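Side-chain contacts in cytosolic phospholipase A2 delta (PDB 5IZ5), which hydrolyses glycerophospholipids at the sn-2 position in a calcium-dependent manner, with a preference for linoleic acid there: residues B[407-412]-B[591-596]; B[489-494]-B[498-503]. The protein carries 3 engineered substitutions. One frame throughout, in Å; residues are numbered along the deposited sequence.

Contact 1: B[407-412]-B[591-596]; sequences ERLASY and QAFKGF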
loop_
_atom_site.group_PDB
_atom_site.type_symbol
_atom_site.label_atom_id
_atom_site.label_comp_id
_atom_site.label_asym_id
_atom_site.label_seq_id
_atom_site.Cartn_x
_atom_site.Cartn_y
_atom_site.Cartn_z
ATOM N N GLU B 407 26.387 14.006 17.115
ATOM C CA GLU B 407 26.681 13.820 15.683
ATOM C C GLU B 407 25.509 13.145 14.973
ATOM O O GLU B 407 25.092 13.563 13.889
ATOM C CB GLU B 407 27.965 12.993 15.491
ATOM C CG GLU B 407 28.411 12.770 14.025
ATOM C CD GLU B 407 29.426 13.791 13.535
ATOM O OE1 GLU B 407 30.546 13.812 14.078
ATOM O OE2 GLU B 407 29.130 14.568 12.600
ATOM N N ARG B 408 24.975 12.104 15.599
ATOM C CA ARG B 408 23.873 11.344 15.028
ATOM C C ARG B 408 22.586 12.174 14.929
ATOM O O ARG B 408 21.921 12.194 13.892
ATOM C CB ARG B 408 23.673 10.050 15.815
ATOM C CG ARG B 408 24.508 8.904 15.268
ATOM C CD ARG B 408 23.802 7.568 15.202
ATOM N NE ARG B 408 24.734 6.451 14.990
ATOM C CZ ARG B 408 25.496 5.933 15.952
ATOM N NH1 ARG B 408 25.446 6.423 17.190
ATOM N NH2 ARG B 408 26.320 4.929 15.678
ATOM N N LEU B 409 22.257 12.890 15.999
ATOM C CA LEU B 409 21.072 13.737 16.014
ATOM C C LEU B 409 21.164 14.853 14.967
ATOM O O LEU B 409 20.188 15.134 14.256
ATOM C CB LEU B 409 20.870 14.300 17.417
ATOM C CG LEU B 409 20.491 13.245 18.475
ATOM C CD1 LEU B 409 20.521 13.884 19.851
ATOM C CD2 LEU B 409 19.138 12.586 18.231
ATOM N N ALA B 410 22.346 15.451 14.847
ATOM C CA ALA B 410 22.616 16.453 13.818
ATOM C C ALA B 410 22.430 15.877 12.409
ATOM O O ALA B 410 21.841 16.526 11.540
ATOM C CB ALA B 410 24.023 17.001 13.972
ATOM N N SER B 411 22.917 14.656 12.195
ATOM C CA SER B 411 22.753 13.970 10.908
ATOM C C SER B 411 21.288 13.749 10.577
ATOM O O SER B 411 20.896 13.900 9.420
ATOM C CB SER B 411 23.479 12.622 10.896
ATOM O OG SER B 411 24.848 12.810 11.174
ATOM N N TYR B 412 20.475 13.388 11.572
ATOM C CA TYR B 412 19.050 13.210 11.319
ATOM C C TYR B 412 18.453 14.516 10.821
ATOM O O TYR B 412 17.727 14.552 9.817
ATOM C CB TYR B 412 18.260 12.778 12.570
ATOM C CG TYR B 412 18.576 11.439 13.188
ATOM C CD1 TYR B 412 19.305 10.463 12.505
ATOM C CD2 TYR B 412 18.106 11.139 14.466
ATOM C CE1 TYR B 412 19.573 9.242 13.090
ATOM C CE2 TYR B 412 18.367 9.920 15.055
ATOM C CZ TYR B 412 19.096 8.974 14.360
ATOM O OH TYR B 412 19.368 7.764 14.939
ATOM N N GLN B 591 14.534 15.386 23.180
ATOM C CA GLN B 591 14.922 16.787 23.327
ATOM C C GLN B 591 15.171 17.458 21.972
ATOM O O GLN B 591 14.791 18.613 21.763
ATOM C CB GLN B 591 16.140 16.892 24.244
ATOM C CG GLN B 591 15.800 16.629 25.695
ATOM C CD GLN B 591 16.850 17.148 26.655
ATOM O OE1 GLN B 591 18.055 17.041 26.408
ATOM N NE2 GLN B 591 16.396 17.714 27.766
ATOM N N ALA B 592 15.777 16.722 21.046
ATOM C CA ALA B 592 16.092 17.262 19.724
ATOM C C ALA B 592 14.888 17.311 18.790
ATOM O O ALA B 592 14.821 18.191 17.940
ATOM C CB ALA B 592 17.205 16.454 19.074
ATOM N N PHE B 593 13.952 16.370 18.947
ATOM C CA PHE B 593 12.924 16.094 17.938
ATOM C C PHE B 593 11.461 16.100 18.397
ATOM O O PHE B 593 10.550 16.061 17.569
ATOM C CB PHE B 593 13.290 14.765 17.277
ATOM C CG PHE B 593 14.393 14.908 16.278
ATOM C CD1 PHE B 593 14.144 15.443 15.015
ATOM C CD2 PHE B 593 15.685 14.568 16.612
ATOM C CE1 PHE B 593 15.170 15.601 14.104
ATOM C CE2 PHE B 593 16.714 14.716 15.701
ATOM C CZ PHE B 593 16.457 15.238 14.449
ATOM N N LYS B 594 11.218 16.188 19.696
ATOM C CA LYS B 594 9.844 16.190 20.201
ATOM C C LYS B 594 9.092 17.380 19.616
ATOM O O LYS B 594 8.010 17.238 19.049
ATOM C CB LYS B 594 9.879 16.271 21.731
ATOM C CG LYS B 594 8.666 15.759 22.479
ATOM C CD LYS B 594 7.599 16.823 22.697
ATOM C CE LYS B 594 6.999 16.721 24.097
ATOM N NZ LYS B 594 5.575 17.159 24.151
ATOM N N GLY B 595 9.703 18.550 19.726
ATOM C CA GLY B 595 9.124 19.782 19.220
ATOM C C GLY B 595 9.026 19.768 17.707
ATOM O O GLY B 595 7.980 20.062 17.132
ATOM N N PHE B 596 10.133 19.394 17.073
ATOM C CA PHE B 596 10.214 19.277 15.615
ATOM C C PHE B 596 9.062 18.467 15.008
ATOM O O PHE B 596 8.482 18.856 13.992
ATOM C CB PHE B 596 11.563 18.647 15.244
ATOM C CG PHE B 596 11.784 18.515 13.768
ATOM C CD1 PHE B 596 11.372 17.374 13.094
ATOM C CD2 PHE B 596 12.412 19.523 13.053
ATOM C CE1 PHE B 596 11.572 17.244 11.732
ATOM C CE2 PHE B 596 12.618 19.400 11.689
ATOM C CZ PHE B 596 12.200 18.257 11.026
#
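Phe593 drives its ring at the helix that carries Leu409 and Tyr412, and its outer atoms do most of the touching. The tight spot is where CZ of Phe593 meets CB of Tyr412, at 3.6 Å. The tyrosine side chain stands nearly perpendicular to that of the phenylalanine, and Phe593 CE2 lies at the edge of the tyrosine ring, 4.0 Å from Tyr412 CD2. The phenylalanine in turn offers its own edge to the backbone of the helix: Leu409 O lies in the plane of that ring, 3.7 Å from Phe593 CZ, where the slightly positive C-H rim suits a carbonyl oxygen. Phe593 CG stands anti to its carbonyl carbon (chi1 -78°), which turns the ring toward the helix of Leu409 and Tyr412.

Toward solvent the packing thins. Leu409 and Phe593 run past one another, pointing opposite ways, with Leu409 CD2 4.1 Å from Phe593 CE2, while the other methyl, Leu409 CD1, comes only within 4.3 Å of Ala592 CB. Leu409 and Ala592 are both partly exposed, whereas Phe593 and Tyr412 are buried. The contact is wholly apolar between side chains and modest, burying 160 Å² in all.

This is plain packing between helices, away from the active-site serine: Ala592 and Phe593 of helix 588-593 rest on the early part of helix 406-422. Helix 428-441 adds further contacts, with Leu431 against Phe593, Leu434 and Val435 against Tyr412, and Ser438 hydrogen-bonded to the tyrosine hydroxyl.

Contact 2: B[489-494]-B[498-503]; sequences PYEVGF and GAFVPP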
loop_
_atom_site.group_PDB
_atom_site.type_symbol
_atom_site.label_atom_id
_atom_site.label_comp_id
_atom_site.label_asym_id
_atom_site.label_seq_id
_atom_site.Cartn_x
_atom_site.Cartn_y
_atom_site.Cartn_z
ATOM N N PRO B 489 11.064 -7.733 -4.312
ATOM C CA PRO B 489 12.131 -7.169 -5.142
ATOM C C PRO B 489 11.743 -6.963 -6.607
ATOM O O PRO B 489 12.387 -6.169 -7.291
ATOM C CB PRO B 489 13.252 -8.210 -5.030
ATOM C CG PRO B 489 12.965 -8.945 -3.763
ATOM C CD PRO B 489 11.471 -9.014 -3.713
ATOM N N TYR B 490 10.710 -7.659 -7.075
ATOM C CA TYR B 490 10.224 -7.515 -8.443
ATOM C C TYR B 490 9.089 -6.506 -8.600
ATOM O O TYR B 490 9.043 -5.792 -9.602
ATOM C CB TYR B 490 9.771 -8.871 -9.008
ATOM C CG TYR B 490 10.869 -9.909 -9.066
ATOM C CD1 TYR B 490 12.110 -9.611 -9.623
ATOM C CD2 TYR B 490 10.663 -11.197 -8.578
ATOM C CE1 TYR B 490 13.112 -10.558 -9.684
ATOM C CE2 TYR B 490 11.667 -12.150 -8.625
ATOM C CZ TYR B 490 12.887 -11.826 -9.181
ATOM O OH TYR B 490 13.886 -12.760 -9.241
ATOM N N GLU B 491 8.161 -6.450 -7.648
ATOM C CA GLU B 491 7.068 -5.497 -7.769
ATOM C C GLU B 491 6.342 -5.174 -6.466
ATOM O O GLU B 491 6.347 -5.957 -5.508
ATOM C CB GLU B 491 6.061 -5.945 -8.838
ATOM C CG GLU B 491 5.533 -7.354 -8.686
ATOM C CD GLU B 491 4.441 -7.701 -9.688
ATOM O OE1 GLU B 491 4.342 -7.047 -10.747
ATOM O OE2 GLU B 491 3.676 -8.645 -9.415
ATOM N N VAL B 492 5.734 -3.989 -6.472
ATOM C CA VAL B 492 5.002 -3.437 -5.350
ATOM C C VAL B 492 3.621 -3.068 -5.866
ATOM O O VAL B 492 3.500 -2.395 -6.895
ATOM C CB VAL B 492 5.694 -2.168 -4.815
ATOM C CG1 VAL B 492 4.889 -1.557 -3.682
ATOM C CG2 VAL B 492 7.115 -2.477 -4.352
ATOM N N GLY B 493 2.578 -3.513 -5.177
ATOM C CA GLY B 493 1.231 -3.230 -5.639
ATOM C C GLY B 493 0.082 -3.759 -4.817
ATOM O O GLY B 493 0.267 -4.378 -3.770
ATOM N N PHE B 494 -1.114 -3.487 -5.329
ATOM C CA PHE B 494 -2.358 -3.789 -4.664
ATOM C C PHE B 494 -2.880 -5.121 -5.140
ATOM O O PHE B 494 -3.143 -5.284 -6.331
ATOM C CB PHE B 494 -3.416 -2.725 -5.006
ATOM C CG PHE B 494 -3.202 -1.409 -4.341
ATOM C CD1 PHE B 494 -3.976 -1.052 -3.247
ATOM C CD2 PHE B 494 -2.266 -0.497 -4.830
ATOM C CE1 PHE B 494 -3.802 0.170 -2.636
ATOM C CE2 PHE B 494 -2.088 0.728 -4.219
ATOM C CZ PHE B 494 -2.859 1.059 -3.117
ATOM N N GLY B 498 -4.980 -5.513 -8.786
ATOM C CA GLY B 498 -4.115 -6.167 -9.757
ATOM C C GLY B 498 -3.207 -5.186 -10.479
ATOM O O GLY B 498 -3.081 -5.226 -11.699
ATOM N N ALA B 499 -2.563 -4.318 -9.712
ATOM C CA ALA B 499 -1.807 -3.205 -10.274
ATOM C C ALA B 499 -0.522 -3.017 -9.495
ATOM O O ALA B 499 -0.546 -2.848 -8.281
ATOM C CB ALA B 499 -2.649 -1.938 -10.246
ATOM N N PHE B 500 0.600 -3.050 -10.204
ATOM C CA PHE B 500 1.905 -3.125 -9.581
ATOM C C PHE B 500 2.931 -2.258 -10.311
ATOM O O PHE B 500 2.815 -2.003 -11.509
ATOM C CB PHE B 500 2.380 -4.588 -9.569
ATOM C CG PHE B 500 1.630 -5.477 -8.604
ATOM C CD1 PHE B 500 2.187 -5.820 -7.378
ATOM C CD2 PHE B 500 0.385 -5.991 -8.933
ATOM C CE1 PHE B 500 1.498 -6.631 -6.483
ATOM C CE2 PHE B 500 -0.315 -6.803 -8.045
ATOM C CZ PHE B 500 0.245 -7.123 -6.816
ATOM N N VAL B 501 3.956 -1.836 -9.584
ATOM C CA VAL B 501 5.105 -1.178 -10.185
ATOM C C VAL B 501 6.379 -1.803 -9.643
ATOM O O VAL B 501 6.368 -2.390 -8.563
ATOM C CB VAL B 501 5.136 0.335 -9.894
ATOM C CG1 VAL B 501 3.959 1.031 -10.561
ATOM C CG2 VAL B 501 5.159 0.601 -8.396
ATOM N N PRO B 502 7.484 -1.681 -10.391
ATOM C CA PRO B 502 8.752 -2.119 -9.835
ATOM C C PRO B 502 9.092 -1.322 -8.578
ATOM O O PRO B 502 8.741 -0.146 -8.485
ATOM C CB PRO B 502 9.768 -1.819 -10.946
ATOM C CG PRO B 502 8.982 -1.624 -12.191
ATOM C CD PRO B 502 7.615 -1.170 -11.772
ATOM N N PRO B 503 9.770 -1.952 -7.614
ATOM C CA PRO B 503 10.030 -1.269 -6.356
ATOM C C PRO B 503 10.795 0.036 -6.526
ATOM O O PRO B 503 10.581 0.965 -5.747
ATOM C CB PRO B 503 10.864 -2.286 -5.569
ATOM C CG PRO B 503 11.432 -3.200 -6.600
ATOM C CD PRO B 503 10.367 -3.297 -7.642
#
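Val492 and Val501 form a hydrogen-bonded pair in an antiparallel beta hairpin, strands 492-494 and 499-501, that closes through a G1 beta bulge. The backbone bonds come first. Val492 N gives its hydrogen to Val501 O at 2.7 Å, Val501 N returns one to Val492 O at 2.8 Å, and Phe494 N bonds Ala499 O. Gly498, with the positive phi that favours glycine, shares Phe494 as partner with Ala499 and adds a weak bond from its N to Phe494 O. CA-H...O contacts fill in between, such as Phe500 CA to Val492 O at 3.2 Å.

The aromatic packing centres on Phe500, whose ring folds over Gly493 and lies directly against its N and CA, with Phe500 CD1 3.2 Å from Gly493 N. Over the opposite face comes the carboxylate of Glu491, its plane only 15° from that of the ring; CG of Glu491 sits between backbone N and carbonyl carbon (chi1 53°), bringing the extended chain over the ring face, OE2 toward its rim. Arg665 joins both, by a salt bridge to Glu491 OE2 and a cation-pi contact with Phe500. Were Phe500 an alanine, the Gly493 backbone would probably lose its cover, and the Glu491 carboxylate, though still paired with Arg665, the ring it lies over.

The one apolar side-chain contact lies at the open end of the hairpin, where Val492 CG2 meets Pro503 CB at 3.9 Å. Here the Pro503 ring also lies against two backbone carbonyls, Pro503 CD 3.4 Å from Tyr490 O and Pro503 CG 3.2 Å from Pro489 O.

Both contacts belong to the PLA2c region, yet they lie well apart: their centres are 34 Å from each other, and the nearest atoms about 22 Å. Contact 2 is local, a hairpin closed over three intervening residues, whereas contact 1 joins segments separated by 178 residues. Along the chain the hairpin is nested inside the loop that contact 1 closes. The hairpin extends the large mixed sheet, between strands 482-487 and 285-286, and its centre lies about 10 Å from the centre of the chain. The centre of contact 1 is 29 Å from that point, in a partly solvent-facing layer. One contact thus builds sheet, and the other packs peripheral helices of the same catalytic region.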